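Local coordinates for protein probable mannosyltransferase KTR4 (Saccharomyces cerevisiae, PDB 5A07) that adopts a GT-A type glycosyltransferase fold and binds guanosine-5'-diphosphate and a manganese ion, at residues 117-120 / 121-125; 156-159 / 160-164; 307-311 / 312-316. One frame throughout, in Å; residues are numbered along the deposited sequence.

Contact 1. Residues 117-120 / 121-125; sequences EDII and SSIQQ
Different first torsions let Ile119 and Ile123 meet one helical turn apart: in Ile119, CG1 stands opposite the backbone N (chi1 -158°), whereas in Ile123 CG1 lies beside its own N (chi1 -69°) and leans back over the preceding turn. The result is an oblique approach, Ile119 CG1 to Ile123 CD1 at 4.0 Å. The same reach lays Ile123 CG1 3.2 Å from Ile119 O, the carbonyl that also takes the Ile123 N-H, N to O 2.9 Å at 162°. One residue on, Gln124 runs extended past CG and meets Ile120, a turn before it: Gln124 CD comes 3.8 Å from Ile120 CG2, and the amide group as a whole rests on that methyl. Gln124 N bonds to Ile120 O at 2.9 Å, while Ser122 N to Asp118 O, 3.3 Å, is weak. The Ser122 hydroxyl is bonded outside the helix, to Glu232 O and Val235 N. The chemistry is thus divided by face: Ile119, Ile120 and Ile123 all touch Ile154 of helix 148-156, whereas Ser122 OG ties helix 116-131 to the segment carrying Glu232, a ligand of the manganese ion, consistent with a second-shell role.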
ATOM      1  N   GLU B 117     -20.886  -3.927  -9.395  1.00 18.77           N
ATOM      2  CA  GLU B 117     -21.654  -3.201  -8.364  1.00 21.57           C
ATOM      3  C   GLU B 117     -20.802  -2.663  -7.220  1.00 16.72           C
ATOM      4  O   GLU B 117     -21.019  -1.539  -6.757  1.00 18.54           O
ATOM      5  CB  GLU B 117     -22.725  -4.117  -7.798  1.00 24.18           C
ATOM      6  CG  GLU B 117     -23.780  -4.454  -8.757  1.00 26.27           C
ATOM      7  CD  GLU B 117     -24.791  -5.423  -8.122  1.00 34.35           C
ATOM      8  OE1 GLU B 117     -24.424  -6.623  -7.877  1.00 29.51           O
ATOM      9  OE2 GLU B 117     -25.933  -4.919  -7.863  1.00 28.79           O
ATOM     10  N   ASP B 118     -19.809  -3.422  -6.846  1.00 16.03           N
ATOM     11  CA  ASP B 118     -18.925  -3.103  -5.707  1.00 17.47           C
ATOM     12  C   ASP B 118     -17.950  -2.021  -6.083  1.00 16.87           C
ATOM     13  O   ASP B 118     -17.608  -1.200  -5.272  1.00 17.80           O
ATOM     14  CB  ASP B 118     -18.212  -4.386  -5.256  1.00 19.04           C
ATOM     15  CG  ASP B 118     -19.108  -5.254  -4.394  1.00 31.10           C
ATOM     16  OD1 ASP B 118     -20.208  -4.767  -4.005  1.00 33.61           O
ATOM     17  OD2 ASP B 118     -18.748  -6.395  -4.104  1.00 35.20           O
ATOM     18  N   ILE B 119     -17.490  -2.025  -7.317  1.00 15.25           N
ATOM     19  CA  ILE B 119     -16.635  -0.928  -7.764  1.00 16.03           C
ATOM     20  C   ILE B 119     -17.392   0.321  -7.962  1.00 16.83           C
ATOM     21  O   ILE B 119     -16.883   1.422  -7.640  1.00 17.31           O
ATOM     22  CB  ILE B 119     -15.735  -1.296  -8.990  1.00 15.91           C
ATOM     23  CG1 ILE B 119     -14.531  -0.359  -9.045  1.00 16.09           C
ATOM     24  CG2 ILE B 119     -16.511  -1.262 -10.317  1.00 17.15           C
ATOM     25  CD1 ILE B 119     -13.532  -0.415  -7.916  1.00 16.81           C
ATOM     26  N   ILE B 120     -18.638   0.242  -8.423  1.00 17.08           N
ATOM     27  CA  ILE B 120     -19.462   1.434  -8.459  1.00 17.22           C
ATOM     28  C   ILE B 120     -19.595   2.133  -7.087  1.00 16.30           C
ATOM     29  O   ILE B 120     -19.548   3.378  -6.967  1.00 18.16           O
ATOM     30  CB  ILE B 120     -20.849   1.101  -9.084  1.00 17.69           C
ATOM     31  CG1 ILE B 120     -20.702   1.021 -10.615  1.00 18.99           C
ATOM     32  CG2 ILE B 120     -21.867   2.206  -8.716  1.00 20.26           C
ATOM     33  CD1 ILE B 120     -21.977   0.518 -11.304  1.00 20.13           C
ATOM     34  N   SER B 121     -19.827   1.323  -6.086  1.00 16.28           N
ATOM     35  CA  SER B 121     -19.979   1.797  -4.691  1.00 18.60           C
ATOM     36  C   SER B 121     -18.698   2.604  -4.271  1.00 16.35           C
ATOM     37  O   SER B 121     -18.776   3.774  -3.802  1.00 16.31           O
ATOM     38  CB  SER B 121     -20.158   0.563  -3.811  1.00 20.16           C
ATOM     39  OG  SER B 121     -20.292   1.003  -2.502  1.00 26.65           O
ATOM     40  N   SER B 122     -17.557   2.040  -4.599  1.00 14.12           N
ATOM     41  CA  SER B 122     -16.267   2.699  -4.313  1.00 14.93           C
ATOM     42  C   SER B 122     -16.120   3.979  -5.078  1.00 14.28           C
ATOM     43  O   SER B 122     -15.716   4.993  -4.505  1.00 16.59           O
ATOM     44  CB  SER B 122     -15.088   1.762  -4.622  1.00 14.65           C
ATOM     45  OG  SER B 122     -15.136   0.564  -3.903  1.00 15.52           O
ATOM     46  N   ILE B 123     -16.451   3.970  -6.352  1.00 13.90           N
ATOM     47  CA  ILE B 123     -16.328   5.139  -7.195  1.00 14.87           C
ATOM     48  C   ILE B 123     -17.220   6.262  -6.714  1.00 15.56           C
ATOM     49  O   ILE B 123     -16.822   7.400  -6.638  1.00 15.07           O
ATOM     50  CB  ILE B 123     -16.619   4.760  -8.628  1.00 15.87           C
ATOM     51  CG1 ILE B 123     -15.505   3.870  -9.190  1.00 17.28           C
ATOM     52  CG2 ILE B 123     -16.765   5.972  -9.434  1.00 17.74           C
ATOM     53  CD1 ILE B 123     -15.944   3.104 -10.447  1.00 17.34           C
ATOM     54  N   GLN B 124     -18.444   5.928  -6.321  1.00 16.93           N
ATOM     55  CA  GLN B 124     -19.380   6.962  -5.874  1.00 16.53           C
ATOM     56  C   GLN B 124     -18.876   7.675  -4.600  1.00 16.51           C
ATOM     57  O   GLN B 124     -18.981   8.898  -4.448  1.00 17.52           O
ATOM     58  CB  GLN B 124     -20.769   6.333  -5.616  1.00 17.82           C
ATOM     59  CG  GLN B 124     -21.460   6.016  -6.949  1.00 18.58           C
ATOM     60  CD  GLN B 124     -22.799   5.342  -6.769  1.00 19.83           C
ATOM     61  OE1 GLN B 124     -22.927   4.564  -5.863  1.00 18.00           O
ATOM     62  NE2 GLN B 124     -23.718   5.535  -7.699  1.00 16.03           N
ATOM     63  N   GLN B 125     -18.355   6.919  -3.705  1.00 16.86           N
ATOM     64  CA  GLN B 125     -17.737   7.503  -2.538  1.00 20.57           C
ATOM     65  C   GLN B 125     -16.487   8.321  -2.808  1.00 17.54           C
ATOM     66  O   GLN B 125     -16.286   9.413  -2.186  1.00 17.02           O
ATOM     67  CB  GLN B 125     -17.464   6.385  -1.546  1.00 21.96           C
ATOM     68  CG  GLN B 125     -18.831   5.942  -1.033  1.00 22.11           C
ATOM     69  CD  GLN B 125     -18.643   4.943  -0.024  1.00 24.36           C
ATOM     70  OE1 GLN B 125     -18.689   3.765  -0.358  1.00 36.03           O
ATOM     71  NE2 GLN B 125     -18.185   5.348   1.107  1.00 20.72           N
TER

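Contact 2. Residues 156-159 / 160-164; sequences SILP and KDRVV
Pro159 and Arg162 lie side by side and point the same way. Pro159 CD lies over one face of the guanidinium group, 3.9 Å from Arg162 NH2, and Pro159 CG comes nearest, 3.6 Å from Arg162 NH2, so the contact is made by ring methylenes at one end of the flat group. Two bends bring it there: Arg162 leaves the backbone with CG anti to N, then turns at chi2 and again at chi3, which folds the chain back along the proline.

Leu158 meets the same arginine differently, crossing it at about a right angle, and its CD1 touches the aliphatic stem at Arg162 CG, 4.1 Å away. That methyl also packs obliquely against Val164, CD1 to CG1 3.6 Å, and thus bridges Arg162, which ends the turn, and Val164 beyond it. Asp161 OD1 approaches Pro159 CB to 3.2 Å.

The backbone beneath is a type I beta turn from Pro159 to Arg162. Arg162 N donates to Pro159 O at 3.1 Å, nearly straight at the hydrogen (162°), yet the donor stands well above the carbonyl plane, 59° out of it. This bond holds the roots of the proline and arginine together, while the same NH2 that Pro159 packs on forms a salt bridge with Glu127 OE1, which anchors the end of the guanidinium.

The turn belongs to the loop that joins helix 148-156 to strand 164-168. Leu158 projects from it onto Ile123 and Glu127 of helix 116-131 and onto Tyr138 of strand 138-142; Arg162 likewise touches Tyr138 and Asn131, so both pack on helix 116-131 and strand 138-142, the latter being the first strand of the crossover that this loop completes.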
ATOM      1  N   SER B 156     -22.712   5.151 -16.581  1.00 19.94           N
ATOM      2  CA  SER B 156     -24.022   5.662 -16.135  1.00 21.86           C
ATOM      3  C   SER B 156     -23.919   6.352 -14.763  1.00 23.47           C
ATOM      4  O   SER B 156     -24.805   7.152 -14.411  1.00 20.50           O
ATOM      5  CB  SER B 156     -25.039   4.495 -16.108  1.00 23.38           C
ATOM      6  OG  SER B 156     -24.806   3.658 -15.004  1.00 21.28           O
ATOM      7  N   ILE B 157     -22.866   6.029 -13.958  1.00 21.68           N
ATOM      8  CA  ILE B 157     -22.822   6.562 -12.599  1.00 21.57           C
ATOM      9  C   ILE B 157     -21.828   7.697 -12.420  1.00 22.73           C
ATOM     10  O   ILE B 157     -21.664   8.196 -11.324  1.00 22.80           O
ATOM     11  CB  ILE B 157     -22.696   5.421 -11.552  1.00 21.43           C
ATOM     12  CG1 ILE B 157     -21.492   4.512 -11.834  1.00 22.38           C
ATOM     13  CG2 ILE B 157     -23.945   4.586 -11.589  1.00 23.12           C
ATOM     14  CD1 ILE B 157     -20.231   5.043 -11.241  1.00 22.44           C
ATOM     15  N   LEU B 158     -21.181   8.127 -13.506  1.00 22.07           N
ATOM     16  CA  LEU B 158     -20.215   9.200 -13.491  1.00 21.28           C
ATOM     17  C   LEU B 158     -20.704  10.366 -14.281  1.00 24.66           C
ATOM     18  O   LEU B 158     -21.474  10.177 -15.192  1.00 22.39           O
ATOM     19  CB  LEU B 158     -18.897   8.709 -14.107  1.00 21.55           C
ATOM     20  CG  LEU B 158     -18.001   7.848 -13.182  1.00 21.62           C
ATOM     21  CD1 LEU B 158     -16.857   7.212 -13.982  1.00 22.18           C
ATOM     22  CD2 LEU B 158     -17.453   8.661 -12.024  1.00 21.37           C
ATOM     23  N   PRO B 159     -20.206  11.570 -14.006  1.00 25.82           N
ATOM     24  CA  PRO B 159     -20.583  12.667 -14.886  1.00 26.95           C
ATOM     25  C   PRO B 159     -20.178  12.424 -16.314  1.00 29.30           C
ATOM     26  O   PRO B 159     -19.218  11.672 -16.628  1.00 21.53           O
ATOM     27  CB  PRO B 159     -19.818  13.847 -14.345  1.00 29.09           C
ATOM     28  CG  PRO B 159     -19.577  13.496 -12.928  1.00 28.55           C
ATOM     29  CD  PRO B 159     -19.388  12.012 -12.880  1.00 26.59           C
ATOM     30  N   LYS B 160     -20.919  13.060 -17.218  1.00 28.54           N
ATOM     31  CA  LYS B 160     -20.683  12.845 -18.651  1.00 33.80           C
ATOM     32  C   LYS B 160     -19.263  13.264 -19.076  1.00 31.29           C
ATOM     33  O   LYS B 160     -18.672  12.693 -19.972  1.00 31.69           O
ATOM     34  CB  LYS B 160     -21.806  13.602 -19.404  1.00 41.11           C
ATOM     35  CG  LYS B 160     -21.493  14.276 -20.710  1.00 47.16           C
ATOM     36  CD  LYS B 160     -22.566  15.336 -21.024  1.00 50.63           C
ATOM     37  CE  LYS B 160     -22.197  16.069 -22.289  1.00 50.93           C
ATOM     38  NZ  LYS B 160     -22.334  15.096 -23.398  1.00 57.43           N
ATOM     39  N   ASP B 161     -18.700  14.265 -18.442  1.00 28.52           N
ATOM     40  CA  ASP B 161     -17.331  14.694 -18.845  1.00 36.35           C
ATOM     41  C   ASP B 161     -16.168  13.862 -18.211  1.00 31.90           C
ATOM     42  O   ASP B 161     -15.017  14.130 -18.465  1.00 27.30           O
ATOM     43  CB  ASP B 161     -17.113  16.195 -18.493  1.00 43.45           C
ATOM     44  CG  ASP B 161     -17.422  16.528 -17.006  1.00 55.64           C
ATOM     45  OD1 ASP B 161     -18.200  15.780 -16.357  1.00 71.92           O
ATOM     46  OD2 ASP B 161     -16.917  17.551 -16.488  1.00 64.59           O
ATOM     47  N   ARG B 162     -16.457  12.912 -17.331  1.00 26.97           N
ATOM     48  CA  ARG B 162     -15.402  12.174 -16.706  1.00 22.09           C
ATOM     49  C   ARG B 162     -14.826  11.214 -17.732  1.00 21.13           C
ATOM     50  O   ARG B 162     -15.521  10.421 -18.347  1.00 22.23           O
ATOM     51  CB  ARG B 162     -15.915  11.366 -15.518  1.00 21.85           C
ATOM     52  CG  ARG B 162     -14.810  10.750 -14.650  1.00 22.23           C
ATOM     53  CD  ARG B 162     -14.068  11.812 -13.821  1.00 23.10           C
ATOM     54  NE  ARG B 162     -14.845  12.393 -12.740  1.00 21.71           N
ATOM     55  CZ  ARG B 162     -15.394  13.621 -12.749  1.00 22.76           C
ATOM     56  NH1 ARG B 162     -15.214  14.443 -13.788  1.00 19.94           N
ATOM     57  NH2 ARG B 162     -16.187  13.992 -11.784  1.00 22.18           N
ATOM     58  N   VAL B 163     -13.523  11.246 -17.860  1.00 20.24           N
ATOM     59  CA  VAL B 163     -12.818  10.284 -18.777  1.00 21.61           C
ATOM     60  C   VAL B 163     -12.631   8.939 -18.116  1.00 20.90           C
ATOM     61  O   VAL B 163     -12.181   8.878 -16.927  1.00 17.81           O
ATOM     62  CB  VAL B 163     -11.482  10.890 -19.171  1.00 24.12           C
ATOM     63  CG1 VAL B 163     -10.640   9.892 -19.977  1.00 25.71           C
ATOM     64  CG2 VAL B 163     -11.770  12.162 -19.926  1.00 26.79           C
ATOM     65  N   VAL B 164     -13.068   7.863 -18.810  1.00 18.78           N
ATOM     66  CA  VAL B 164     -12.874   6.512 -18.409  1.00 19.91           C
ATOM     67  C   VAL B 164     -12.163   5.706 -19.514  1.00 21.52           C
ATOM     68  O   VAL B 164     -12.520   5.850 -20.667  1.00 22.98           O
ATOM     69  CB  VAL B 164     -14.165   5.836 -17.994  1.00 20.28           C
ATOM     70  CG1 VAL B 164     -14.801   6.613 -16.826  1.00 22.40           C
ATOM     71  CG2 VAL B 164     -15.163   5.848 -19.148  1.00 23.48           C
TER

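Contact 3. Residues 307-311 / 312-316; sequences DYTQG and YSTCH
Thr309 reaches Tyr312 through its hydroxyl, with OG1 2.9 Å from Tyr312 O and 3.5 Å from Tyr312 CB. The acceptor of the hydroxyl proton is not settled, because Asn305 O also lies within bonding range. The methyl branch turns elsewhere and meets its counterpart obliquely, Thr309 CG2 to Thr314 CG2 at 3.8 Å.

The end of the helix turns the chain back so that Tyr312 and Thr314 come to Thr309. Helix 303-308 ends in a Schellman motif, in which Gln310 takes positive phi (60°), and Gly311 continues with backbone angles at which a side chain would collide with the carbonyl O of Gln310. Further on, Tyr312 has CG anti to its N (chi1 175°), and its ring runs beside the chain: Thr314 N sits 3.3 Å above one face toward the rim, and OH donates to Cys315 O at 2.7 Å. An ST turn from Ser313 OG to Cys315 N, 3.0 Å, braces the same bend. His316 ND1 then bonds to Thr314 O at 3.0 Å, the oxygen lying in the imidazole plane.

Beyond this, the Tyr312 ring meets Trp273 at about 15° between planes and packs on Leu360 of helix 354-365. Ser313 OG bonds to Trp295 O on helix 293-297, Cys315 is disulfide-linked to Cys417, and the segment runs into strand 316-317, which pairs antiparallel with strand 256-262.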
ATOM      1  N   ASP B 307      10.487 -13.913  13.910  1.00 26.02           N
ATOM      2  CA  ASP B 307      11.234 -15.192  13.953  1.00 29.31           C
ATOM      3  C   ASP B 307      10.900 -16.067  12.790  1.00 30.75           C
ATOM      4  O   ASP B 307      11.782 -16.651  12.215  1.00 29.38           O
ATOM      5  CB  ASP B 307      10.874 -15.991  15.194  1.00 34.04           C
ATOM      6  CG  ASP B 307      11.445 -15.404  16.412  1.00 42.19           C
ATOM      7  OD1 ASP B 307      12.412 -14.571  16.340  1.00 42.25           O
ATOM      8  OD2 ASP B 307      10.887 -15.764  17.450  1.00 49.13           O
ATOM      9  N   TYR B 308       9.622 -16.113  12.406  1.00 28.12           N
ATOM     10  CA  TYR B 308       9.270 -16.967  11.286  1.00 30.31           C
ATOM     11  C   TYR B 308       9.937 -16.558   9.985  1.00 29.84           C
ATOM     12  O   TYR B 308      10.353 -17.385   9.207  1.00 29.21           O
ATOM     13  CB  TYR B 308       7.743 -17.040  11.158  1.00 32.72           C
ATOM     14  CG  TYR B 308       7.287 -17.985  10.094  1.00 34.27           C
ATOM     15  CD1 TYR B 308       7.240 -17.590   8.764  1.00 37.70           C
ATOM     16  CD2 TYR B 308       6.944 -19.306  10.403  1.00 35.93           C
ATOM     17  CE1 TYR B 308       6.848 -18.444   7.765  1.00 34.84           C
ATOM     18  CE2 TYR B 308       6.557 -20.182   9.384  1.00 37.67           C
ATOM     19  CZ  TYR B 308       6.504 -19.735   8.080  1.00 36.70           C
ATOM     20  OH  TYR B 308       6.128 -20.566   7.064  1.00 42.96           O
ATOM     21  N   THR B 309      10.113 -15.263   9.737  1.00 27.78           N
ATOM     22  CA  THR B 309      10.660 -14.783   8.459  1.00 24.57           C
ATOM     23  C   THR B 309      12.128 -14.620   8.544  1.00 22.86           C
ATOM     24  O   THR B 309      12.817 -14.178   7.589  1.00 22.37           O
ATOM     25  CB  THR B 309      10.083 -13.373   8.115  1.00 25.62           C
ATOM     26  OG1 THR B 309      10.345 -12.516   9.238  1.00 26.44           O
ATOM     27  CG2 THR B 309       8.551 -13.430   7.888  1.00 23.90           C
ATOM     28  N   GLN B 310      12.629 -14.869   9.743  1.00 28.13           N
ATOM     29  CA  GLN B 310      14.058 -14.721   9.992  1.00 29.05           C
ATOM     30  C   GLN B 310      14.537 -13.309   9.743  1.00 26.90           C
ATOM     31  O   GLN B 310      15.560 -13.078   9.099  1.00 28.03           O
ATOM     32  CB  GLN B 310      14.869 -15.731   9.151  1.00 36.42           C
ATOM     33  CG  GLN B 310      14.596 -17.206   9.512  1.00 41.04           C
ATOM     34  CD  GLN B 310      15.320 -18.138   8.548  1.00 43.93           C
ATOM     35  OE1 GLN B 310      16.535 -18.248   8.568  1.00 45.15           O
ATOM     36  NE2 GLN B 310      14.577 -18.707   7.620  1.00 50.06           N
ATOM     37  N   GLY B 311      13.778 -12.337  10.277  1.00 25.55           N
ATOM     38  CA  GLY B 311      14.281 -10.968  10.339  1.00 25.21           C
ATOM     39  C   GLY B 311      13.368  -9.839   9.860  1.00 23.84           C
ATOM     40  O   GLY B 311      13.819  -8.713   9.815  1.00 22.23           O
ATOM     41  N   TYR B 312      12.109 -10.137   9.518  1.00 24.78           N
ATOM     42  CA  TYR B 312      11.198  -9.111   8.974  1.00 24.07           C
ATOM     43  C   TYR B 312       9.989  -9.006   9.863  1.00 23.05           C
ATOM     44  O   TYR B 312       9.328  -9.992  10.183  1.00 22.73           O
ATOM     45  CB  TYR B 312      10.775  -9.478   7.552  1.00 25.00           C
ATOM     46  CG  TYR B 312       9.726  -8.597   6.865  1.00 21.33           C
ATOM     47  CD1 TYR B 312       9.640  -7.231   7.080  1.00 22.13           C
ATOM     48  CD2 TYR B 312       8.896  -9.150   5.887  1.00 21.08           C
ATOM     49  CE1 TYR B 312       8.665  -6.453   6.404  1.00 21.12           C
ATOM     50  CE2 TYR B 312       7.945  -8.375   5.229  1.00 21.85           C
ATOM     51  CZ  TYR B 312       7.836  -7.027   5.496  1.00 17.87           C
ATOM     52  OH  TYR B 312       6.884  -6.291   4.804  1.00 21.37           O
ATOM     53  N   SER B 313       9.685  -7.791  10.288  1.00 19.67           N
ATOM     54  CA  SER B 313       8.509  -7.552  11.125  1.00 19.98           C
ATOM     55  C   SER B 313       7.204  -8.000  10.487  1.00 17.11           C
ATOM     56  O   SER B 313       6.262  -8.302  11.176  1.00 18.87           O
ATOM     57  CB  SER B 313       8.419  -6.026  11.432  1.00 22.05           C
ATOM     58  OG  SER B 313       8.248  -5.293  10.189  1.00 20.04           O
ATOM     59  N   THR B 314       7.213  -7.991   9.174  1.00 18.77           N
ATOM     60  CA  THR B 314       6.070  -8.198   8.260  1.00 19.79           C
ATOM     61  C   THR B 314       5.217  -6.972   8.136  1.00 19.36           C
ATOM     62  O   THR B 314       4.167  -6.994   7.466  1.00 20.70           O
ATOM     63  CB  THR B 314       5.241  -9.462   8.527  1.00 21.29           C
ATOM     64  OG1 THR B 314       4.435  -9.278   9.694  1.00 22.96           O
ATOM     65  CG2 THR B 314       6.132 -10.641   8.713  1.00 23.68           C
ATOM     66  N   CYS B 315       5.661  -5.834   8.696  1.00 19.69           N
ATOM     67  CA  CYS B 315       4.890  -4.582   8.502  1.00 20.53           C
ATOM     68  C   CYS B 315       4.900  -4.160   7.036  1.00 18.88           C
ATOM     69  O   CYS B 315       5.900  -4.283   6.323  1.00 18.76           O
ATOM     70  CB  CYS B 315       5.445  -3.472   9.371  1.00 21.95           C
ATOM     71  SG  CYS B 315       5.165  -3.829  11.116  1.00 21.24           S
ATOM     72  N   HIS B 316       3.723  -3.693   6.562  1.00 18.53           N
ATOM     73  CA  HIS B 316       3.566  -3.247   5.220  1.00 18.11           C
ATOM     74  C   HIS B 316       2.482  -2.186   5.093  1.00 15.70           C
ATOM     75  O   HIS B 316       1.566  -2.135   5.910  1.00 15.65           O
ATOM     76  CB  HIS B 316       3.291  -4.457   4.296  1.00 18.72           C
ATOM     77  CG  HIS B 316       2.024  -5.186   4.613  1.00 19.47           C
ATOM     78  ND1 HIS B 316       1.913  -6.119   5.635  1.00 21.53           N
ATOM     79  CD2 HIS B 316       0.800  -5.080   4.073  1.00 19.28           C
ATOM     80  CE1 HIS B 316       0.672  -6.563   5.675  1.00 22.37           C
ATOM     81  NE2 HIS B 316      -0.018  -5.964   4.730  1.00 19.61           N
TER

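How the contacts relate
Along the chain the three contacts come in series, none enclosing or crossing another, and each closes only a local turn. Contact 1 is a turn of helix 116-131, within the beta-alpha-beta unit of strands 105-110 and 138-142; contact 2 shapes the loop from helix 148-156 into strand 164-168, next in the same parallel part of the sheet. Their centres lie 13 Å apart and they touch, Ile120 CG1 on Ile157 CG1 and Ile123 CG2 on Leu158 CD2, both at 3.8 Å. Contact 3, the exit from helix 303-308 toward strand 316-317, lies across the chain's centre, its centre 34 Å from that of contact 1 and 43 Å from that of contact 2.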